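Local coordinates for protein pyruvate formate-lyase 2 (Archaeoglobus fulgidus, PDB 2F3O) that is a glycyl radical enzyme of the pyruvate formate-lyase family whose reaction is unknown but which is probably a lyase, at residues Met275-Gln280 against Ala418-Thr423; Val371-Gly376 against Ser714-Gly719. All blocks are in the same frame, centred on the assembly; numbering follows the deposited sequence.

Interaction 1 (Met275-Gln280 against Ala418-Thr423); sequences MGRIDQ and ALNYTT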
ATOM      1  N   MET A 275      20.493   1.142  27.997  1.00 39.46           N
ATOM      2  CA  MET A 275      21.018  -0.178  27.683  1.00 39.60           C
ATOM      3  C   MET A 275      19.990  -1.303  27.768  1.00 39.35           C
ATOM      4  O   MET A 275      20.282  -2.445  27.420  1.00 39.52           O
ATOM      5  CB  MET A 275      22.226  -0.490  28.557  1.00 39.55           C
ATOM      6  CG  MET A 275      23.491   0.218  28.113  1.00 39.66           C
ATOM      7  SD  MET A 275      24.738   0.233  29.425  1.00 40.38           S
ATOM      8  CE  MET A 275      24.568   1.924  30.012  1.00 40.45           C
ATOM      9  N   GLY A 276      18.791  -0.981  28.235  1.00 39.04           N
ATOM     10  CA  GLY A 276      17.691  -1.937  28.212  1.00 38.64           C
ATOM     11  C   GLY A 276      17.726  -2.996  29.279  1.00 38.38           C
ATOM     12  O   GLY A 276      18.241  -2.787  30.364  1.00 38.49           O
ATOM     13  N   ARG A 277      17.182  -4.157  28.971  1.00 38.36           N
ATOM     14  CA  ARG A 277      17.165  -5.239  29.950  1.00 38.05           C
ATOM     15  C   ARG A 277      18.483  -5.991  30.011  1.00 38.26           C
ATOM     16  O   ARG A 277      18.563  -7.170  29.659  1.00 37.63           O
ATOM     17  CB  ARG A 277      16.023  -6.193  29.678  1.00 37.81           C
ATOM     18  CG  ARG A 277      14.688  -5.528  29.744  1.00 36.63           C
ATOM     19  CD  ARG A 277      13.601  -6.542  29.552  1.00 34.36           C
ATOM     20  NE  ARG A 277      13.324  -7.235  30.795  1.00 32.81           N
ATOM     21  CZ  ARG A 277      12.365  -8.131  30.905  1.00 32.56           C
ATOM     22  NH1 ARG A 277      11.639  -8.399  29.839  1.00 32.48           N
ATOM     23  NH2 ARG A 277      12.121  -8.740  32.061  1.00 32.41           N
ATOM     24  N   ILE A 278      19.485  -5.282  30.520  1.00 38.60           N
ATOM     25  CA  ILE A 278      20.866  -5.711  30.607  1.00 39.13           C
ATOM     26  C   ILE A 278      21.073  -6.977  31.436  1.00 39.56           C
ATOM     27  O   ILE A 278      21.965  -7.762  31.141  1.00 39.67           O
ATOM     28  CB  ILE A 278      21.729  -4.541  31.123  1.00 39.14           C
ATOM     29  CG1 ILE A 278      23.205  -4.740  30.808  1.00 38.85           C
ATOM     30  CG2 ILE A 278      21.490  -4.296  32.598  1.00 39.70           C
ATOM     31  CD1 ILE A 278      24.019  -3.472  30.931  1.00 38.82           C
ATOM     32  N   ASP A 279      20.223  -7.205  32.435  1.00 40.14           N
ATOM     33  CA  ASP A 279      20.337  -8.408  33.254  1.00 40.86           C
ATOM     34  C   ASP A 279      19.829  -9.642  32.518  1.00 40.87           C
ATOM     35  O   ASP A 279      20.265 -10.765  32.787  1.00 40.91           O
ATOM     36  CB  ASP A 279      19.635  -8.240  34.607  1.00 40.87           C
ATOM     37  CG  ASP A 279      18.145  -8.047  34.477  1.00 42.07           C
ATOM     38  OD1 ASP A 279      17.693  -7.287  33.600  1.00 43.02           O
ATOM     39  OD2 ASP A 279      17.412  -8.647  35.283  1.00 43.97           O
ATOM     40  N   GLN A 280      18.926  -9.425  31.571  1.00 41.02           N
ATOM     41  CA  GLN A 280      18.353 -10.517  30.821  1.00 41.41           C
ATOM     42  C   GLN A 280      19.302 -11.027  29.733  1.00 41.88           C
ATOM     43  O   GLN A 280      19.395 -12.234  29.483  1.00 41.62           O
ATOM     44  CB  GLN A 280      17.034 -10.062  30.211  1.00 41.05           C
ATOM     45  CG  GLN A 280      16.088  -9.547  31.225  1.00 41.84           C
ATOM     46  CD  GLN A 280      15.739 -10.595  32.262  1.00 43.80           C
ATOM     47  OE1 GLN A 280      15.410 -11.737  31.928  1.00 43.30           O
ATOM     48  NE2 GLN A 280      15.795 -10.207  33.532  1.00 43.82           N
ATOM     49  N   ALA A 418       4.911  -5.973  24.992  1.00 42.07           N
ATOM     50  CA  ALA A 418       4.583  -5.264  26.237  1.00 40.85           C
ATOM     51  C   ALA A 418       5.174  -5.944  27.469  1.00 40.22           C
ATOM     52  O   ALA A 418       5.755  -5.275  28.311  1.00 40.20           O
ATOM     53  CB  ALA A 418       3.076  -5.104  26.401  1.00 40.76           C
ATOM     54  N   LEU A 419       5.014  -7.264  27.576  1.00 39.26           N
ATOM     55  CA  LEU A 419       5.642  -8.045  28.647  1.00 38.16           C
ATOM     56  C   LEU A 419       7.155  -7.841  28.679  1.00 38.21           C
ATOM     57  O   LEU A 419       7.735  -7.661  29.736  1.00 38.70           O
ATOM     58  CB  LEU A 419       5.339  -9.538  28.490  1.00 37.69           C
ATOM     59  CG  LEU A 419       4.170 -10.239  29.205  1.00 37.14           C
ATOM     60  CD1 LEU A 419       3.644  -9.456  30.430  1.00 35.74           C
ATOM     61  CD2 LEU A 419       3.040 -10.553  28.255  1.00 34.98           C
ATOM     62  N   ASN A 420       7.792  -7.815  27.515  1.00 38.00           N
ATOM     63  CA  ASN A 420       9.239  -7.647  27.433  1.00 37.83           C
ATOM     64  C   ASN A 420       9.652  -6.170  27.324  1.00 37.55           C
ATOM     65  O   ASN A 420      10.511  -5.808  26.522  1.00 36.98           O
ATOM     66  CB  ASN A 420       9.756  -8.450  26.225  1.00 38.18           C
ATOM     67  CG  ASN A 420      11.271  -8.570  26.180  1.00 37.77           C
ATOM     68  OD1 ASN A 420      11.889  -9.182  27.059  1.00 37.23           O
ATOM     69  ND2 ASN A 420      11.878  -8.005  25.125  1.00 36.46           N
ATOM     70  N   TYR A 421       9.037  -5.301  28.113  1.00 37.31           N
ATOM     71  CA  TYR A 421       9.303  -3.900  27.907  1.00 37.49           C
ATOM     72  C   TYR A 421      10.593  -3.505  28.574  1.00 37.79           C
ATOM     73  O   TYR A 421      11.110  -4.222  29.422  1.00 37.83           O
ATOM     74  CB  TYR A 421       8.163  -3.011  28.377  1.00 37.36           C
ATOM     75  CG  TYR A 421       8.031  -2.846  29.878  1.00 38.19           C
ATOM     76  CD1 TYR A 421       8.572  -1.744  30.550  1.00 37.73           C
ATOM     77  CD2 TYR A 421       7.337  -3.785  30.633  1.00 39.81           C
ATOM     78  CE1 TYR A 421       8.427  -1.604  31.922  1.00 37.92           C
ATOM     79  CE2 TYR A 421       7.186  -3.651  32.004  1.00 38.92           C
ATOM     80  CZ  TYR A 421       7.730  -2.571  32.637  1.00 38.91           C
ATOM     81  OH  TYR A 421       7.547  -2.473  33.991  1.00 39.50           O
ATOM     82  N   THR A 422      11.101  -2.350  28.171  1.00 38.15           N
ATOM     83  CA  THR A 422      12.258  -1.756  28.777  1.00 38.18           C
ATOM     84  C   THR A 422      11.920  -0.345  29.221  1.00 38.60           C
ATOM     85  O   THR A 422      10.868   0.202  28.909  1.00 38.54           O
ATOM     86  CB  THR A 422      13.411  -1.669  27.788  1.00 38.06           C
ATOM     87  OG1 THR A 422      14.586  -1.178  28.459  1.00 37.66           O
ATOM     88  CG2 THR A 422      13.033  -0.745  26.631  1.00 37.32           C
ATOM     89  N   THR A 423      12.832   0.242  29.974  1.00 38.99           N
ATOM     90  CA  THR A 423      12.688   1.608  30.350  1.00 39.74           C
ATOM     91  C   THR A 423      13.853   2.397  29.733  1.00 39.82           C
ATOM     92  O   THR A 423      14.851   1.817  29.320  1.00 39.82           O
ATOM     93  CB  THR A 423      12.670   1.726  31.884  1.00 40.06           C
ATOM     94  OG1 THR A 423      13.947   1.353  32.383  1.00 41.12           O
ATOM     95  CG2 THR A 423      11.642   0.772  32.515  1.00 39.85           C
TER
HETATM   96  O   HOH W   1      17.355   0.790  29.919  1.00 34.68           O

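Interaction 2 (Val371-Gly376 against Ser714-Gly719); sequences VRINKG and SSMELG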
ATOM      1  N   VAL A 371      14.244  -0.697  38.140  1.00 41.61           N
ATOM      2  CA  VAL A 371      13.954  -2.055  38.573  1.00 41.68           C
ATOM      3  C   VAL A 371      12.493  -2.373  38.320  1.00 42.04           C
ATOM      4  O   VAL A 371      11.605  -1.749  38.892  1.00 42.06           O
ATOM      5  CB  VAL A 371      14.276  -2.274  40.068  1.00 41.29           C
ATOM      6  CG1 VAL A 371      14.321  -3.746  40.380  1.00 40.88           C
ATOM      7  CG2 VAL A 371      15.594  -1.637  40.440  1.00 40.98           C
ATOM      8  N   ARG A 372      12.259  -3.336  37.437  1.00 42.58           N
ATOM      9  CA  ARG A 372      10.929  -3.866  37.208  1.00 42.92           C
ATOM     10  C   ARG A 372      10.576  -4.897  38.289  1.00 43.79           C
ATOM     11  O   ARG A 372      11.316  -5.865  38.532  1.00 43.57           O
ATOM     12  CB  ARG A 372      10.845  -4.518  35.826  1.00 42.96           C
ATOM     13  CG  ARG A 372      10.729  -3.572  34.641  1.00 41.96           C
ATOM     14  CD  ARG A 372      10.642  -4.359  33.318  1.00 41.71           C
ATOM     15  NE  ARG A 372       9.647  -5.428  33.373  1.00 39.16           N
ATOM     16  CZ  ARG A 372       9.298  -6.197  32.346  1.00 37.23           C
ATOM     17  NH1 ARG A 372       9.842  -5.994  31.158  1.00 37.11           N
ATOM     18  NH2 ARG A 372       8.384  -7.152  32.500  1.00 33.62           N
ATOM     19  N   ILE A 373       9.452  -4.673  38.958  1.00 44.55           N
ATOM     20  CA  ILE A 373       8.920  -5.667  39.870  1.00 45.34           C
ATOM     21  C   ILE A 373       7.460  -5.911  39.569  1.00 46.19           C
ATOM     22  O   ILE A 373       6.781  -5.072  38.951  1.00 46.51           O
ATOM     23  CB  ILE A 373       9.041  -5.244  41.330  1.00 45.15           C
ATOM     24  CG1 ILE A 373       8.557  -3.826  41.519  1.00 44.44           C
ATOM     25  CG2 ILE A 373      10.478  -5.320  41.810  1.00 45.68           C
ATOM     26  CD1 ILE A 373       8.881  -3.325  42.883  1.00 45.95           C
ATOM     27  N   ASN A 374       6.978  -7.067  40.009  1.00 47.07           N
ATOM     28  CA  ASN A 374       5.597  -7.471  39.777  1.00 47.96           C
ATOM     29  C   ASN A 374       5.136  -8.378  40.895  1.00 48.77           C
ATOM     30  O   ASN A 374       5.873  -8.619  41.850  1.00 49.11           O
ATOM     31  CB  ASN A 374       5.449  -8.183  38.427  1.00 47.78           C
ATOM     32  CG  ASN A 374       6.484  -9.280  38.214  1.00 47.22           C
ATOM     33  OD1 ASN A 374       6.461 -10.309  38.874  1.00 48.39           O
ATOM     34  ND2 ASN A 374       7.380  -9.068  37.276  1.00 46.66           N
ATOM     35  N   LYS A 375       3.936  -8.925  40.756  1.00 49.62           N
ATOM     36  CA  LYS A 375       3.386  -9.769  41.804  1.00 50.45           C
ATOM     37  C   LYS A 375       4.071 -11.137  41.958  1.00 50.71           C
ATOM     38  O   LYS A 375       3.773 -11.876  42.894  1.00 51.01           O
ATOM     39  CB  LYS A 375       1.866  -9.904  41.652  1.00 50.42           C
ATOM     40  CG  LYS A 375       1.148  -8.620  42.023  1.00 51.68           C
ATOM     41  CD  LYS A 375      -0.323  -8.838  42.352  1.00 53.39           C
ATOM     42  CE  LYS A 375      -0.999  -7.508  42.696  1.00 54.52           C
ATOM     43  NZ  LYS A 375      -2.488  -7.527  42.504  1.00 54.85           N
ATOM     44  N   GLY A 376       4.998 -11.459  41.068  1.00 50.79           N
ATOM     45  CA  GLY A 376       5.675 -12.731  41.143  1.00 51.62           C
ATOM     46  C   GLY A 376       7.163 -12.601  41.388  1.00 52.38           C
ATOM     47  O   GLY A 376       7.907 -13.577  41.209  1.00 52.72           O
ATOM     48  N   SER A 714       2.703  -2.004  48.967  1.00 59.26           N
ATOM     49  CA  SER A 714       1.490  -1.209  48.954  1.00 59.17           C
ATOM     50  C   SER A 714       1.281  -0.550  47.598  1.00 59.16           C
ATOM     51  O   SER A 714       0.175  -0.571  47.076  1.00 59.40           O
ATOM     52  CB  SER A 714       1.519  -0.147  50.048  1.00 59.07           C
ATOM     53  OG  SER A 714       0.242   0.428  50.209  1.00 58.96           O
ATOM     54  N   SER A 715       2.341   0.016  47.024  1.00 58.87           N
ATOM     55  CA  SER A 715       2.264   0.641  45.701  1.00 58.71           C
ATOM     56  C   SER A 715       2.021  -0.368  44.576  1.00 58.42           C
ATOM     57  O   SER A 715       1.510  -0.025  43.509  1.00 58.42           O
ATOM     58  CB  SER A 715       3.551   1.406  45.404  1.00 58.94           C
ATOM     59  OG  SER A 715       3.876   2.292  46.460  1.00 59.78           O
ATOM     60  N   MET A 716       2.406  -1.611  44.820  1.00 58.01           N
ATOM     61  CA  MET A 716       2.147  -2.678  43.886  1.00 57.95           C
ATOM     62  C   MET A 716       0.688  -3.089  43.955  1.00 57.77           C
ATOM     63  O   MET A 716       0.022  -3.198  42.920  1.00 57.82           O
ATOM     64  CB  MET A 716       3.034  -3.867  44.202  1.00 57.72           C
ATOM     65  CG  MET A 716       2.824  -5.030  43.288  1.00 57.91           C
ATOM     66  SD  MET A 716       4.078  -6.255  43.619  1.00 58.65           S
ATOM     67  CE  MET A 716       5.543  -5.279  43.343  1.00 57.85           C
ATOM     68  N   GLU A 717       0.201  -3.298  45.178  1.00 57.61           N
ATOM     69  CA  GLU A 717      -1.174  -3.725  45.420  1.00 57.40           C
ATOM     70  C   GLU A 717      -2.204  -2.689  44.964  1.00 56.61           C
ATOM     71  O   GLU A 717      -3.235  -3.032  44.406  1.00 56.43           O
ATOM     72  CB  GLU A 717      -1.375  -4.058  46.896  1.00 57.62           C
ATOM     73  CG  GLU A 717      -2.606  -4.912  47.175  1.00 60.05           C
ATOM     74  CD  GLU A 717      -2.610  -6.245  46.402  1.00 63.10           C
ATOM     75  OE1 GLU A 717      -3.659  -6.575  45.789  1.00 63.37           O
ATOM     76  OE2 GLU A 717      -1.571  -6.961  46.407  1.00 63.64           O
ATOM     77  N   LEU A 718      -1.892  -1.416  45.169  1.00 56.09           N
ATOM     78  CA  LEU A 718      -2.792  -0.319  44.786  1.00 55.54           C
ATOM     79  C   LEU A 718      -2.650   0.093  43.328  1.00 55.14           C
ATOM     80  O   LEU A 718      -3.387   0.956  42.860  1.00 54.90           O
ATOM     81  CB  LEU A 718      -2.576   0.913  45.674  1.00 55.40           C
ATOM     82  CG  LEU A 718      -2.959   0.790  47.152  1.00 55.16           C
ATOM     83  CD1 LEU A 718      -2.256   1.875  47.975  1.00 53.71           C
ATOM     84  CD2 LEU A 718      -4.489   0.805  47.332  1.00 54.74           C
ATOM     85  N   GLY A 719      -1.687  -0.506  42.632  1.00 54.67           N
ATOM     86  CA  GLY A 719      -1.528  -0.314  41.201  1.00 54.01           C
ATOM     87  C   GLY A 719      -1.005   1.038  40.772  1.00 53.22           C
ATOM     88  O   GLY A 719      -1.685   1.802  40.089  1.00 53.43           O
TER
HETATM   89  O   HOH W   2      -2.804  -4.890  41.503  1.00 27.32           O

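Interaction 1 (Met275-Gln280 against Ala418-Thr423)
A buried, mainly polar contact joins Gly276 and Arg277, in the loop between strand 273-274 and helix 278-281, to Asn420, Tyr421 and Thr422, where helix 415-419 passes into strand 421-424. The evidence is one reaching side chain and one close backbone approach. Arg277, at the N-cap position of its helix, does not point its CB at the other segment, but the end of its chain comes nearer, and a bend at chi3 (82°) turns NE out of the line of the preceding carbons. NH1 lies 2.9 Å from Asn420 OD1, but the N-H...O angle of 118° makes this a weak hydrogen bond, and the guanidinium and amide planes are 46° apart. Each group has another polar partner: Arg277 NH2 donates to Cys340 O, and Asn420 OD1 is also hydrogen-bonded to Tyr343 OH of the second subunit. Further back along the arginine, CD rests 3.4 Å from Tyr421 O. The second point of approach is Thr422, whose OG1 comes within 3.2 Å of Gly276 CA and also bonds to Thr423 O. A water bridges the same region, accepting from Gly276 N at 2.8 Å and donating to Thr423 O. Around the pair, Gly276 bonds through its backbone to Thr336 of strand 334-338, Thr422 pairs with Ala430 of strand 428-431, and the Tyr421 side chain packs on helix 401-410.

Interaction 2 (Val371-Gly376 against Ser714-Gly719)
Met716 stretches from helix 704-717 with CG anti to the backbone N (chi1 179°) and SD extended beyond it, and a turn at chi3 (-57°) sets CE against Ile373. On the facing side, chi1 of Ile373 (48°) holds CG1 between its backbone N and carbonyl carbon, and Met716 CE lies 3.8 Å from that CG1, with Ile373 CB and CD1 also touching the methyl. The two side chains cross obliquely. The sulphur sits over the backbone that follows, SD being 3.5 Å from Asn374 O. Lys375 slides past the methionine in the opposite direction, its CG 4.1 Å from SD. An alanine in place of Met716 would probably leave a gap beside Ile373 and the Asn374 carbonyl and take away the thioether that Lys375 CG touches.

In the fold, this contact packs the C-terminal end of helix 704-717 against the end of strand 368-373, which belongs to a mixed five-stranded sheet; Phe400 of the adjacent strand 396-400 touches both Ile373 and Met716. The helix finishes in a Schellman motif at Gly719, whose phi is positive. The strand gives way to an Asx turn in which Asn374 OD1 accepts from Gly376 N at 2.9 Å, in the carbonyl plane and on a lone pair, while ND2 of the same residue donates to Asp401 OD2. Toward solvent, the extended Lys375 chain meets Glu717 at about a right angle. NZ and Glu717 OE1 are 3.6 Å apart, a long salt bridge, and a water 2.8 Å from Lys375 NZ makes a weak link to Glu717 O.

Overall arrangement
The centres of interactions 1 and 2 lie about 17 Å apart on the same side of the chain's centre, and their segments alternate in sequence: 275-280, 371-376, 418-423, 714-719. Strand 368-373 connects them. Arg372 on it probably hydrogen-bonds to Tyr421 O through NH1 (2.8 Å) and to Leu419 O through NH2, reaching interaction 1, while the neighbouring Ile373 serves interaction 2. In the five-stranded sheet, strand 368-373 lies between 334-338, which borders interaction 1, and 396-400, which borders interaction 2. Strand 368-373 thus links a buried contact, next to the second subunit, with a surface contact in which the Glycine radical family region meets the Pyruvate formate lyase-like region.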